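Local coordinates for UPF0311 protein CA_C3321 (Clostridium acetobutylicum ATCC 824, PDB 3G7G) that is of unknown function but folds into a closed antiparallel beta-barrel, probably related to that of allene oxide cyclase, at residues A[139-144]-A[150-155]; A[12-17]-A[131-136]; A[44-49]-A[77-82]. All blocks are in the same frame, centred on the assembly; numbering follows the deposited sequence.

The three contacts illustrate three ways of joining the parts of a closed antiparallel barrel: strand pairing, loop-to-strand packing and packing between second-neighbour strands. Contact 1 is the hairpin of strands 139-144 and 150-157; contact 2 sets strand 11-30 against the loop after strand 117-126; contact 3 reaches from strand 34-47 to strand 71-81. Their centres lie about 11 to 13 Å apart. Pairing of 11-30 with 150-157 closes the barrel where contacts 1 and 2 meet, while 34-47, on the other flank of 11-30, carries contact 3. Along the chain, contact 3 is nested inside the loop closed by contact 2, and contact 1 follows. The second subunit touches contacts 1 and 2, the third contacts 2 and 3.

Contact 1. Residues A[139-144]-A[150-155]; sequences FVCCAS and VLLKFY
Cys-141 and Phe-154 face each other in the C-terminal beta hairpin of an eight-stranded antiparallel barrel. They form a non-hydrogen-bonded pair, and Cys-141 SG lies over one face of the Phe-154 ring, 4.2 Å from its centroid and only 11° off the normal, a sulfur-aromatic contact. Turning SG anti to the backbone N (chi1 174°) also brings the sulfur within 3.7 Å of Leu-152 CD2. That same methyl presses on the next residue along the face: Ala-143 CB is 3.4 Å from Leu-152 CD2, tighter than ordinary van der Waals contact. These four side chains form the inward face of the hairpin.

On the other face, Cys-142 SG approaches the Tyr-155 ring obliquely, 3.9 Å from CE2, while the carbonyl oxygen of Val-140 lies at the edge of that ring, in its plane and 3.6 Å from CD2. Between the two faces, Val-140 with Tyr-155, Cys-142 with Lys-153 and Ser-144 with Leu-151 are hydrogen-bonded pairs, contributing six backbone bonds. The shortest runs from Tyr-155 N to Val-140 O at 2.7 Å.

Further out, Tyr-77 from strand 71-81 touches Leu-152 and Phe-154 inside the barrel. Strand 117-126 pairs with 139-144 and strand 11-30 with 150-157, which closes the sheet. On the outer face, Met-9 of the second subunit covers Cys-142 and Tyr-155, and Val-140 meets Val-140 of that subunit.

At the turn end of the hairpin, Leu-151 N reaches Ser-144 O at 3.1 Å from a position tilted 30° out of the carbonyl plane.

Contact 2. Residues A[12-17]-A[131-136]; sequences EEVFSI and YKWMMN
Phe-15 and Met-134 make the tighter half of this small contact: the Met-134 methyl CE approaches Phe-15 CE2 to 3.8 Å, meeting the ring obliquely. With chi2 of the methionine extended, the bend at chi3 (77°) swings CE toward the Phe-15 ring. Both residues are buried, and Phe-124 and Phe-51 pack against each of them, the Phe-51 ring stacking on that of Phe-15.

The other half lies nearer solvent and is looser. Val-14 and Trp-133, both partly exposed, run antiparallel alongside one another, and the valine CG1 sits at the indole edge, near its plane, 4.0 Å from CH2. Met-134 CG lies 3.6 Å above the indole plane, over its centre, so the neighbouring methionine covers a face of the ring whose edge meets the strand.

Beyond the touching residues, Lys-132 NZ forms a salt bridge with Asp-30 of the third subunit, and Met-135 O accepts a hydrogen bond from Lys-70 of the second. With Val-14 CA and Met-134 CA 10.1 Å apart, side chains alone make the join: the loop between strands 117-126 and 139-144, helical in backbone angles at 132-134, packs apolar side chains on the first strand at the end of an antiparallel barrel.

Contact 3. Residues A[44-49]-A[77-82]; sequences GKVSGN and YAIRLD
Val-46 and Ile-79 meet with their side chains crossing at about a right angle, both pointing toward the opposing strand. The closest approach is between two methyl groups, Val-46 CG2 and Ile-79 CG2, at 3.7 Å. The second branch of the isoleucine takes part as well: its terminal CD1 lies 4.0 Å from Val-46 CG2 and 4.1 Å from Val-46 CG1. The forked valine end is therefore met by both arms of its partner. This follows from the isoleucine torsions, since chi1 of 58° places CG1 between the backbone N and the carbonyl carbon, while an extended chi2 carries CD1 to face both valine methyls.

Leu-81 adds a slighter touch from two residues farther along. It leaves the backbone to one side, but the end of its side chain lies closer, with CD2 4.4 Å from Val-46 CG1. All three residues are buried, and the interaction is wholly apolar. With Val-46 CA and Ile-79 CA 7.7 Å apart, side chains alone bridge the two segments.

In the sheet order, strand 53-65 lies between strands 34-47 and 71-81, so the contact links second neighbours across the curved inner wall of the barrel. Ile-17 of strand 11-30 and Phe-51 from a loop pack on both Val-46 and Ile-79, and Ile-87 of strand 86-96 packs on Ile-79 and Leu-81.

Contact 1. Residues A[139-144]-A[150-155]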
loop_
_atom_site.group_PDB
_atom_site.type_symbol
_atom_site.label_atom_id
_atom_site.label_comp_id
_atom_site.label_asym_id
_atom_site.label_seq_id
_atom_site.Cartn_x
_atom_site.Cartn_y
_atom_site.Cartn_z
ATOM N N PHE A 139 1.929 11.688 11.435
ATOM C CA PHE A 139 2.008 13.057 10.950
ATOM C C PHE A 139 0.850 13.381 10.012
ATOM O O PHE A 139 0.304 12.510 9.324
ATOM C CB PHE A 139 3.277 13.255 10.112
ATOM C CG PHE A 139 4.549 13.172 10.886
ATOM C CD1 PHE A 139 5.217 14.320 11.267
ATOM C CD2 PHE A 139 5.090 11.950 11.198
ATOM C CE1 PHE A 139 6.394 14.244 11.949
ATOM C CE2 PHE A 139 6.271 11.858 11.886
ATOM C CZ PHE A 139 6.915 13.012 12.280
ATOM N N VAL A 140 0.510 14.657 9.987
ATOM C CA VAL A 140 -0.476 15.201 9.084
ATOM C C VAL A 140 0.158 16.396 8.397
ATOM O O VAL A 140 0.886 17.177 9.027
ATOM C CB VAL A 140 -1.734 15.689 9.829
ATOM C CG1 VAL A 140 -2.635 16.421 8.874
ATOM C CG2 VAL A 140 -2.486 14.542 10.453
ATOM N N CYS A 141 -0.139 16.531 7.112
ATOM C CA CYS A 141 0.349 17.644 6.315
ATOM C C CYS A 141 -0.821 18.502 5.771
ATOM O O CYS A 141 -1.781 17.990 5.207
ATOM C CB CYS A 141 1.218 17.062 5.205
ATOM S SG CYS A 141 1.817 18.178 3.970
ATOM N N CYS A 142 -0.754 19.809 6.021
ATOM C CA CYS A 142 -1.704 20.781 5.478
ATOM C C CYS A 142 -1.047 21.504 4.331
ATOM O O CYS A 142 0.009 22.098 4.511
ATOM C CB CYS A 142 -2.098 21.803 6.550
ATOM S SG CYS A 142 -3.044 21.046 7.890
ATOM N N ALA A 143 -1.668 21.460 3.157
ATOM C CA ALA A 143 -1.062 22.000 1.964
ATOM C C ALA A 143 -1.969 23.059 1.371
ATOM O O ALA A 143 -3.170 23.090 1.672
ATOM C CB ALA A 143 -0.796 20.906 0.954
ATOM N N SER A 144 -1.374 23.930 0.558
ATOM C CA SER A 144 -2.119 24.894 -0.283
ATOM C C SER A 144 -1.398 25.221 -1.574
ATOM O O SER A 144 -0.240 24.844 -1.761
ATOM C CB SER A 144 -2.365 26.192 0.483
ATOM O OG SER A 144 -1.269 26.506 1.326
ATOM N N VAL A 150 3.524 24.955 -4.118
ATOM C CA VAL A 150 2.704 24.338 -3.078
ATOM C C VAL A 150 3.418 24.512 -1.743
ATOM O O VAL A 150 4.619 24.304 -1.647
ATOM C CB VAL A 150 2.295 22.875 -3.396
ATOM C CG1 VAL A 150 3.473 22.020 -3.787
ATOM C CG2 VAL A 150 1.529 22.244 -2.220
ATOM N N LEU A 151 2.679 24.985 -0.746
ATOM C CA LEU A 151 3.177 25.163 0.619
ATOM C C LEU A 151 2.688 23.974 1.419
ATOM O O LEU A 151 1.490 23.727 1.474
ATOM C CB LEU A 151 2.633 26.458 1.246
ATOM C CG LEU A 151 3.036 26.751 2.704
ATOM C CD1 LEU A 151 4.567 26.837 2.847
ATOM C CD2 LEU A 151 2.363 28.045 3.289
ATOM N N LEU A 152 3.614 23.232 2.012
ATOM C CA LEU A 152 3.285 22.105 2.872
ATOM C C LEU A 152 3.722 22.411 4.274
ATOM O O LEU A 152 4.859 22.775 4.477
ATOM C CB LEU A 152 4.013 20.859 2.399
ATOM C CG LEU A 152 3.828 20.501 0.932
ATOM C CD1 LEU A 152 4.950 19.550 0.508
ATOM C CD2 LEU A 152 2.437 19.914 0.741
ATOM N N LYS A 153 2.817 22.301 5.230
ATOM C CA LYS A 153 3.134 22.412 6.649
ATOM C C LYS A 153 2.935 21.052 7.306
ATOM O O LYS A 153 1.863 20.461 7.186
ATOM C CB LYS A 153 2.241 23.447 7.328
ATOM C CG LYS A 153 2.751 24.854 7.174
ATOM C CD LYS A 153 1.638 25.930 7.271
ATOM C CE LYS A 153 2.253 27.292 7.659
ATOM N NZ LYS A 153 1.470 28.501 7.233
ATOM N N PHE A 154 3.966 20.566 7.993
ATOM C CA PHE A 154 3.992 19.208 8.494
ATOM C C PHE A 154 3.751 19.241 9.996
ATOM O O PHE A 154 4.346 20.052 10.705
ATOM C CB PHE A 154 5.329 18.548 8.196
ATOM C CG PHE A 154 5.491 18.105 6.778
ATOM C CD1 PHE A 154 5.299 16.777 6.432
ATOM C CD2 PHE A 154 5.863 19.000 5.797
ATOM C CE1 PHE A 154 5.454 16.359 5.094
ATOM C CE2 PHE A 154 6.033 18.602 4.500
ATOM C CZ PHE A 154 5.826 17.273 4.141
ATOM N N TYR A 155 2.863 18.364 10.474
ATOM C CA TYR A 155 2.501 18.319 11.891
ATOM C C TYR A 155 2.706 16.935 12.470
ATOM O O TYR A 155 2.246 15.940 11.925
ATOM C CB TYR A 155 1.058 18.730 12.080
ATOM C CG TYR A 155 0.767 20.158 11.697
ATOM C CD1 TYR A 155 0.896 21.180 12.617
ATOM C CD2 TYR A 155 0.358 20.471 10.425
ATOM C CE1 TYR A 155 0.613 22.498 12.265
ATOM C CE2 TYR A 155 0.080 21.752 10.062
ATOM C CZ TYR A 155 0.194 22.762 10.980
ATOM O OH TYR A 155 -0.090 24.042 10.583
#

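Contact 2. Residues A[12-17]-A[131-136]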
loop_
_atom_site.group_PDB
_atom_site.type_symbol
_atom_site.label_atom_id
_atom_site.label_comp_id
_atom_site.label_asym_id
_atom_site.label_seq_id
_atom_site.Cartn_x
_atom_site.Cartn_y
_atom_site.Cartn_z
ATOM N N GLU A 12 2.351 19.171 16.903
ATOM C CA GLU A 12 3.474 20.091 16.840
ATOM C C GLU A 12 3.734 20.355 15.369
ATOM O O GLU A 12 3.888 19.389 14.619
ATOM C CB GLU A 12 4.730 19.391 17.376
ATOM C CG GLU A 12 5.241 19.831 18.710
ATOM C CD GLU A 12 6.738 19.516 18.882
ATOM O OE1 GLU A 12 7.218 18.510 18.283
ATOM O OE2 GLU A 12 7.427 20.289 19.615
ATOM N N GLU A 13 3.810 21.616 14.950
ATOM C CA GLU A 13 4.359 21.917 13.623
ATOM C C GLU A 13 5.842 21.573 13.631
ATOM O O GLU A 13 6.564 22.006 14.505
ATOM C CB GLU A 13 4.170 23.384 13.198
ATOM C CG GLU A 13 4.335 23.552 11.651
ATOM C CD GLU A 13 4.241 25.000 11.160
ATOM O OE1 GLU A 13 3.355 25.752 11.646
ATOM O OE2 GLU A 13 5.044 25.376 10.257
ATOM N N VAL A 14 6.297 20.796 12.662
ATOM C CA VAL A 14 7.682 20.364 12.657
ATOM C C VAL A 14 8.517 21.118 11.631
ATOM O O VAL A 14 9.630 21.517 11.936
ATOM C CB VAL A 14 7.831 18.825 12.530
ATOM C CG1 VAL A 14 7.300 18.161 13.796
ATOM C CG2 VAL A 14 7.143 18.291 11.319
ATOM N N PHE A 15 7.978 21.338 10.440
ATOM C CA PHE A 15 8.652 22.107 9.410
ATOM C C PHE A 15 7.671 22.347 8.276
ATOM O O PHE A 15 6.557 21.829 8.282
ATOM C CB PHE A 15 9.902 21.387 8.889
ATOM C CG PHE A 15 9.608 20.025 8.265
ATOM C CD1 PHE A 15 9.493 19.884 6.897
ATOM C CD2 PHE A 15 9.473 18.906 9.058
ATOM C CE1 PHE A 15 9.236 18.656 6.323
ATOM C CE2 PHE A 15 9.210 17.655 8.495
ATOM C CZ PHE A 15 9.101 17.536 7.123
ATOM N N SER A 16 8.088 23.165 7.330
ATOM C CA SER A 16 7.348 23.441 6.110
ATOM C C SER A 16 8.234 23.151 4.936
ATOM O O SER A 16 9.466 23.193 5.044
ATOM C CB SER A 16 6.999 24.921 6.035
ATOM O OG SER A 16 6.243 25.298 7.163
ATOM N N ILE A 17 7.614 22.915 3.795
ATOM C CA ILE A 17 8.355 22.878 2.538
ATOM C C ILE A 17 7.603 23.744 1.548
ATOM O O ILE A 17 6.394 23.616 1.429
ATOM C CB ILE A 17 8.518 21.447 1.986
ATOM C CG1 ILE A 17 9.045 20.511 3.069
ATOM C CG2 ILE A 17 9.475 21.440 0.799
ATOM C CD1 ILE A 17 9.248 19.070 2.620
ATOM N N TYR A 131 17.091 11.439 13.489
ATOM C CA TYR A 131 15.782 11.552 12.804
ATOM C C TYR A 131 14.919 10.281 12.824
ATOM O O TYR A 131 13.888 10.236 12.115
ATOM C CB TYR A 131 15.988 12.019 11.350
ATOM C CG TYR A 131 16.758 13.314 11.318
ATOM C CD1 TYR A 131 16.131 14.523 11.614
ATOM C CD2 TYR A 131 18.126 13.326 11.048
ATOM C CE1 TYR A 131 16.844 15.699 11.628
ATOM C CE2 TYR A 131 18.834 14.480 11.080
ATOM C CZ TYR A 131 18.186 15.663 11.365
ATOM O OH TYR A 131 18.896 16.815 11.360
ATOM N N LYS A 132 15.261 9.288 13.655
ATOM C CA LYS A 132 14.468 8.056 13.657
ATOM C C LYS A 132 13.024 8.251 14.215
ATOM O O LYS A 132 12.100 7.472 13.883
ATOM C CB LYS A 132 15.221 6.897 14.308
ATOM C CG LYS A 132 16.338 6.332 13.409
ATOM C CD LYS A 132 15.801 5.539 12.188
ATOM C CE LYS A 132 16.929 5.155 11.258
ATOM N NZ LYS A 132 16.590 4.150 10.157
ATOM N N TRP A 133 12.844 9.308 15.015
ATOM C CA TRP A 133 11.545 9.684 15.535
ATOM C C TRP A 133 10.526 9.953 14.424
ATOM O O TRP A 133 9.334 9.783 14.637
ATOM C CB TRP A 133 11.654 10.911 16.442
ATOM C CG TRP A 133 12.079 12.189 15.758
ATOM C CD1 TRP A 133 13.368 12.653 15.578
ATOM C CD2 TRP A 133 11.219 13.185 15.193
ATOM N NE1 TRP A 133 13.349 13.859 14.896
ATOM C CE2 TRP A 133 12.048 14.212 14.660
ATOM C CE3 TRP A 133 9.826 13.301 15.055
ATOM C CZ2 TRP A 133 11.521 15.341 14.013
ATOM C CZ3 TRP A 133 9.311 14.429 14.415
ATOM C CH2 TRP A 133 10.152 15.429 13.910
ATOM N N MET A 134 11.009 10.321 13.234
ATOM C CA MET A 134 10.145 10.605 12.106
ATOM C C MET A 134 9.529 9.317 11.590
ATOM O O MET A 134 8.502 9.338 10.903
ATOM C CB MET A 134 10.903 11.335 10.984
ATOM C CG MET A 134 11.481 12.696 11.387
ATOM S SD MET A 134 12.211 13.655 10.034
ATOM C CE MET A 134 10.702 14.215 9.322
ATOM N N MET A 135 10.171 8.190 11.885
ATOM C CA MET A 135 9.610 6.885 11.538
ATOM C C MET A 135 8.698 6.326 12.657
ATOM O O MET A 135 8.050 5.289 12.490
ATOM C CB MET A 135 10.729 5.900 11.145
ATOM C CG MET A 135 11.688 6.395 10.005
ATOM S SD MET A 135 12.946 5.172 9.518
ATOM C CE MET A 135 11.891 3.947 8.782
ATOM N N ASN A 136 8.597 7.020 13.781
ATOM C CA ASN A 136 7.877 6.454 14.914
ATOM C C ASN A 136 6.815 7.362 15.478
ATOM O O ASN A 136 6.396 7.227 16.633
ATOM C CB ASN A 136 8.893 6.007 15.971
ATOM C CG ASN A 136 9.690 4.808 15.516
ATOM O OD1 ASN A 136 9.181 3.688 15.477
ATOM N ND2 ASN A 136 10.915 5.034 15.127
#

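Contact 3. Residues A[44-49]-A[77-82]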
loop_
_atom_site.group_PDB
_atom_site.type_symbol
_atom_site.label_atom_id
_atom_site.label_comp_id
_atom_site.label_asym_id
_atom_site.label_seq_id
_atom_site.Cartn_x
_atom_site.Cartn_y
_atom_site.Cartn_z
ATOM N N GLY A 44 12.655 22.874 -3.941
ATOM C CA GLY A 44 11.900 23.117 -2.745
ATOM C C GLY A 44 12.789 23.454 -1.581
ATOM O O GLY A 44 13.911 22.926 -1.433
ATOM N N LYS A 45 12.275 24.336 -0.737
ATOM C CA LYS A 45 13.008 24.785 0.401
ATOM C C LYS A 45 12.337 24.299 1.665
ATOM O O LYS A 45 11.159 24.533 1.857
ATOM C CB LYS A 45 13.074 26.308 0.390
ATOM C CG LYS A 45 13.740 26.868 1.620
ATOM C CD LYS A 45 14.170 28.313 1.380
ATOM C CE LYS A 45 14.473 29.032 2.674
ATOM N NZ LYS A 45 14.587 30.505 2.378
ATOM N N VAL A 46 13.116 23.656 2.534
ATOM C CA VAL A 46 12.632 23.083 3.773
ATOM C C VAL A 46 12.984 24.057 4.895
ATOM O O VAL A 46 14.126 24.513 4.989
ATOM C CB VAL A 46 13.287 21.717 4.058
ATOM C CG1 VAL A 46 12.752 21.133 5.367
ATOM C CG2 VAL A 46 13.115 20.769 2.875
ATOM N N SER A 47 12.014 24.398 5.726
ATOM C CA SER A 47 12.291 25.275 6.851
ATOM C C SER A 47 11.457 24.968 8.088
ATOM O O SER A 47 10.357 24.447 8.029
ATOM C CB SER A 47 12.187 26.738 6.413
ATOM O OG SER A 47 10.897 27.041 5.954
ATOM N N GLY A 48 12.026 25.247 9.240
ATOM C CA GLY A 48 11.414 24.886 10.508
ATOM C C GLY A 48 12.495 24.905 11.543
ATOM O O GLY A 48 13.684 24.883 11.211
ATOM N N ASN A 49 12.090 24.962 12.801
ATOM C CA ASN A 49 13.043 25.097 13.879
ATOM C C ASN A 49 13.985 23.908 13.906
ATOM O O ASN A 49 13.554 22.780 14.037
ATOM C CB ASN A 49 12.328 25.247 15.223
ATOM C CG ASN A 49 13.286 25.612 16.337
ATOM O OD1 ASN A 49 13.862 24.729 16.979
ATOM N ND2 ASN A 49 13.482 26.922 16.565
ATOM N N TYR A 77 9.488 11.870 -2.934
ATOM C CA TYR A 77 10.631 12.747 -3.057
ATOM C C TYR A 77 11.446 12.710 -1.765
ATOM O O TYR A 77 11.091 12.003 -0.824
ATOM C CB TYR A 77 10.161 14.161 -3.386
ATOM C CG TYR A 77 9.236 14.791 -2.375
ATOM C CD1 TYR A 77 9.716 15.664 -1.408
ATOM C CD2 TYR A 77 7.877 14.561 -2.418
ATOM C CE1 TYR A 77 8.852 16.253 -0.496
ATOM C CE2 TYR A 77 7.018 15.121 -1.493
ATOM C CZ TYR A 77 7.502 15.976 -0.543
ATOM O OH TYR A 77 6.620 16.554 0.363
ATOM N N ALA A 78 12.531 13.489 -1.703
ATOM C CA ALA A 78 13.495 13.411 -0.618
ATOM C C ALA A 78 14.032 14.794 -0.355
ATOM O O ALA A 78 14.017 15.679 -1.225
ATOM C CB ALA A 78 14.642 12.481 -0.974
ATOM N N ILE A 79 14.468 14.981 0.868
ATOM C CA ILE A 79 15.043 16.244 1.254
ATOM C C ILE A 79 16.393 15.946 1.850
ATOM O O ILE A 79 16.645 14.842 2.317
ATOM C CB ILE A 79 14.154 17.042 2.222
ATOM C CG1 ILE A 79 13.822 16.296 3.498
ATOM C CG2 ILE A 79 12.804 17.359 1.599
ATOM C CD1 ILE A 79 12.887 17.111 4.373
ATOM N N ARG A 80 17.265 16.938 1.786
ATOM C CA ARG A 80 18.557 16.900 2.386
ATOM C C ARG A 80 18.636 18.070 3.321
ATOM O O ARG A 80 18.463 19.204 2.893
ATOM C CB ARG A 80 19.608 17.069 1.327
ATOM C CG ARG A 80 21.016 17.172 1.901
ATOM C CD ARG A 80 21.921 16.265 1.172
ATOM N NE ARG A 80 22.063 15.062 1.947
ATOM C CZ ARG A 80 22.035 13.836 1.466
ATOM N NH1 ARG A 80 21.785 13.587 0.180
ATOM N NH2 ARG A 80 22.192 12.844 2.307
ATOM N N LEU A 81 18.918 17.790 4.586
ATOM C CA LEU A 81 19.093 18.825 5.562
ATOM C C LEU A 81 20.520 19.365 5.568
ATOM O O LEU A 81 21.451 18.727 5.090
ATOM C CB LEU A 81 18.719 18.318 6.945
ATOM C CG LEU A 81 17.285 17.847 7.124
ATOM C CD1 LEU A 81 16.989 17.725 8.623
ATOM C CD2 LEU A 81 16.339 18.830 6.466
ATOM N N ASP A 82 20.660 20.538 6.161
ATOM C CA ASP A 82 21.904 21.256 6.187
ATOM C C ASP A 82 22.983 20.570 7.047
ATOM O O ASP A 82 24.137 20.862 6.885
ATOM C CB ASP A 82 21.663 22.691 6.672
ATOM C CG ASP A 82 21.090 22.744 8.075
ATOM O OD1 ASP A 82 20.681 21.657 8.591
ATOM O OD2 ASP A 82 21.034 23.867 8.645
#